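Local atomic coordinates of proline-tRNA synthetase class II aaRS (Ybak RNA binding domain plus tRNA synthetase) (Cryptosporidium parvum, PDB entry 5XIO), a protein that probably attaches L-proline to tRNA(Pro) at the expense of ATP, and is captured here with the inhibitor halofuginone and an ATP analogue. Residues V426-C431 with K480-D485. Residues are numbered along the deposited sequence; the frame is centred on the assembly and turned at random.
Sequences VIAPWC and KCFFCD. With ZN (zinc ion), chain D.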
ATOM      1  N   VAL A 426      13.686  26.938  22.969  1.00 33.02           N
ATOM      2  CA  VAL A 426      14.104  27.283  24.257  1.00 32.44           C
ATOM      3  C   VAL A 426      14.193  26.008  25.112  1.00 33.75           C
ATOM      4  O   VAL A 426      13.259  25.177  25.130  1.00 32.73           O
ATOM      5  CB  VAL A 426      13.109  28.316  24.827  1.00 34.12           C
ATOM      6  CG1 VAL A 426      12.984  28.216  26.333  1.00 37.07           C
ATOM      7  CG2 VAL A 426      13.552  29.705  24.478  1.00 34.69           C
ATOM      8  N   ILE A 427      15.298  25.854  25.848  1.00 32.41           N
ATOM      9  CA  ILE A 427      15.309  24.826  26.865  1.00 36.14           C
ATOM     10  C   ILE A 427      15.326  25.516  28.219  1.00 36.17           C
ATOM     11  O   ILE A 427      16.090  26.420  28.432  1.00 40.09           O
ATOM     12  CB  ILE A 427      16.378  23.739  26.634  1.00 37.77           C
ATOM     13  CG1 ILE A 427      16.165  22.605  27.631  1.00 40.31           C
ATOM     14  CG2 ILE A 427      17.791  24.320  26.666  1.00 40.76           C
ATOM     15  CD1 ILE A 427      16.718  21.273  27.189  1.00 43.75           C
ATOM     16  N   ALA A 428      14.410  25.123  29.100  1.00 33.64           N
ATOM     17  CA  ALA A 428      14.165  25.854  30.323  1.00 36.29           C
ATOM     18  C   ALA A 428      13.665  24.899  31.436  1.00 35.30           C
ATOM     19  O   ALA A 428      12.931  23.956  31.159  1.00 37.69           O
ATOM     20  CB  ALA A 428      13.167  26.975  30.062  1.00 35.92           C
ATOM     21  N   PRO A 429      14.080  25.129  32.691  1.00 31.68           N
ATOM     22  CA  PRO A 429      13.576  24.294  33.776  1.00 34.01           C
ATOM     23  C   PRO A 429      12.098  24.673  34.007  1.00 34.25           C
ATOM     24  O   PRO A 429      11.744  25.837  33.786  1.00 30.86           O
ATOM     25  CB  PRO A 429      14.430  24.727  34.946  1.00 35.78           C
ATOM     26  CG  PRO A 429      14.781  26.162  34.672  1.00 31.58           C
ATOM     27  CD  PRO A 429      14.784  26.322  33.190  1.00 32.00           C
ATOM     28  N   TRP A 430      11.256  23.711  34.375  1.00 31.57           N
ATOM     29  CA  TRP A 430       9.819  23.882  34.284  1.00 30.65           C
ATOM     30  C   TRP A 430       9.125  22.945  35.252  1.00 37.95           C
ATOM     31  O   TRP A 430       9.591  21.856  35.541  1.00 37.71           O
ATOM     32  CB  TRP A 430       9.348  23.565  32.872  1.00 33.82           C
ATOM     33  CG  TRP A 430       7.885  23.897  32.626  1.00 34.86           C
ATOM     34  CD1 TRP A 430       7.256  25.011  33.010  1.00 33.27           C
ATOM     35  CD2 TRP A 430       6.892  23.086  31.968  1.00 32.89           C
ATOM     36  NE1 TRP A 430       5.938  24.953  32.672  1.00 36.13           N
ATOM     37  CE2 TRP A 430       5.691  23.781  32.026  1.00 34.71           C
ATOM     38  CE3 TRP A 430       6.913  21.858  31.340  1.00 32.02           C
ATOM     39  CZ2 TRP A 430       4.524  23.302  31.464  1.00 36.87           C
ATOM     40  CZ3 TRP A 430       5.751  21.395  30.759  1.00 32.13           C
ATOM     41  CH2 TRP A 430       4.573  22.091  30.854  1.00 31.57           C
ATOM     42  N   CYS A 431       7.977  23.399  35.725  1.00 43.25           N
ATOM     43  CA  CYS A 431       7.187  22.783  36.745  1.00 39.33           C
ATOM     44  C   CYS A 431       6.183  21.779  36.110  1.00 43.80           C
ATOM     45  O   CYS A 431       5.683  20.902  36.799  1.00 42.31           O
ATOM     46  CB  CYS A 431       6.471  23.931  37.475  1.00 40.42           C
ATOM     47  SG  CYS A 431       5.023  24.704  36.651  1.00 36.80           S
ATOM     48  N   LYS A 480      14.047  26.915  40.319  1.00 50.54           N
ATOM     49  CA  LYS A 480      12.657  27.360  40.068  1.00 52.71           C
ATOM     50  C   LYS A 480      12.194  27.216  38.617  1.00 45.81           C
ATOM     51  O   LYS A 480      13.002  27.352  37.700  1.00 36.97           O
ATOM     52  CB  LYS A 480      12.458  28.819  40.477  1.00 56.38           C
ATOM     53  CG  LYS A 480      12.013  29.004  41.918  1.00 68.58           C
ATOM     54  CD  LYS A 480      11.874  30.498  42.249  1.00 77.39           C
ATOM     55  CE  LYS A 480      12.390  30.813  43.657  1.00 86.35           C
ATOM     56  NZ  LYS A 480      13.018  32.161  43.745  1.00 91.76           N
ATOM     57  N   CYS A 481      10.887  26.948  38.440  1.00 40.87           N
ATOM     58  CA  CYS A 481      10.224  27.160  37.135  1.00 40.71           C
ATOM     59  C   CYS A 481      10.743  28.492  36.479  1.00 35.94           C
ATOM     60  O   CYS A 481      11.016  29.472  37.127  1.00 33.80           O
ATOM     61  CB  CYS A 481       8.665  27.092  37.273  1.00 41.17           C
ATOM     62  SG  CYS A 481       7.704  27.073  35.712  1.00 39.16           S
ATOM     63  N   PHE A 482      10.931  28.517  35.175  1.00 37.88           N
ATOM     64  CA  PHE A 482      11.369  29.755  34.515  1.00 35.96           C
ATOM     65  C   PHE A 482      10.269  30.804  34.415  1.00 36.08           C
ATOM     66  O   PHE A 482      10.569  31.966  34.152  1.00 36.45           O
ATOM     67  CB  PHE A 482      11.962  29.440  33.157  1.00 35.10           C
ATOM     68  CG  PHE A 482      10.945  29.176  32.082  1.00 38.20           C
ATOM     69  CD1 PHE A 482      10.044  28.082  32.180  1.00 39.34           C
ATOM     70  CD2 PHE A 482      10.898  30.005  30.962  1.00 36.15           C
ATOM     71  CE1 PHE A 482       9.087  27.859  31.213  1.00 39.64           C
ATOM     72  CE2 PHE A 482       9.951  29.795  30.006  1.00 41.05           C
ATOM     73  CZ  PHE A 482       9.039  28.728  30.127  1.00 42.02           C
ATOM     74  N   PHE A 483       9.029  30.371  34.678  1.00 38.96           N
ATOM     75  CA  PHE A 483       7.779  31.162  34.585  1.00 42.92           C
ATOM     76  C   PHE A 483       6.932  31.201  35.927  1.00 43.27           C
ATOM     77  O   PHE A 483       6.774  32.256  36.526  1.00 42.81           O
ATOM     78  CB  PHE A 483       6.946  30.542  33.424  1.00 42.96           C
ATOM     79  CG  PHE A 483       5.783  31.374  32.998  1.00 38.86           C
ATOM     80  CD1 PHE A 483       5.955  32.425  32.092  1.00 40.93           C
ATOM     81  CD2 PHE A 483       4.533  31.139  33.507  1.00 37.12           C
ATOM     82  CE1 PHE A 483       4.883  33.219  31.705  1.00 38.54           C
ATOM     83  CE2 PHE A 483       3.462  31.927  33.134  1.00 40.62           C
ATOM     84  CZ  PHE A 483       3.632  32.975  32.223  1.00 37.55           C
ATOM     85  N   CYS A 484       6.434  30.041  36.340  1.00 48.06           N
ATOM     86  CA  CYS A 484       5.698  29.945  37.593  1.00 50.23           C
ATOM     87  C   CYS A 484       6.664  30.137  38.771  1.00 52.84           C
ATOM     88  O   CYS A 484       7.883  30.236  38.595  1.00 51.54           O
ATOM     89  CB  CYS A 484       4.993  28.592  37.701  1.00 41.12           C
ATOM     90  SG  CYS A 484       3.978  28.397  39.184  1.00 38.67           S
ATOM     91  N   ASP A 485       6.127  30.186  39.982  1.00 62.02           N
ATOM     92  CA  ASP A 485       6.993  30.380  41.151  1.00 69.91           C
ATOM     93  C   ASP A 485       7.475  29.036  41.759  1.00 64.52           C
ATOM     94  O   ASP A 485       8.355  29.007  42.640  1.00 56.63           O
ATOM     95  CB  ASP A 485       6.245  31.194  42.234  1.00 77.45           C
ATOM     96  CG  ASP A 485       7.107  32.299  42.825  1.00 82.80           C
ATOM     97  OD1 ASP A 485       7.726  33.040  42.024  1.00 66.27           O
ATOM     98  OD2 ASP A 485       7.175  32.416  44.075  1.00 92.74           O
TER
HETATM   99 ZN    ZN D 802       5.628  26.818  36.212  0.70 43.16          ZN
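The end of strand 425-430 meets the loop 480-485 where the CA atoms of W430 and C481 face each other most closely, and one backbone hydrogen bond, F482 N to P429 O at 3.1 Å, joins the two segments. Past that bond both segments reach the zinc ion: C431 SG binds it at 2.2 Å and C481 SG at 2.1 Å, and C436 on helix 434-446 supplies a third thiolate. C481 SG sits anti to its own N (chi1 -171°), which carries it to the metal and up to the edge of the W430 indole, 3.4 Å from CD1. Weak N-H bonds from C431 and C484 also end on this sulfur and would help spread its negative charge. This is the zinc site of the C-terminal domain of prolyl-tRNA synthetase, where a strand end, a helix and a loop are clamped by one metal. The built C484 side chain is doubtful, because its CB crowds the zinc. Next to the site, F482 lays its ring against the strand: A428 CB stands over one face, 3.9 Å from the centroid, while W430 CD1 touches the rim at CE1. F494 of strand 490-495 packs against both W430 and F482.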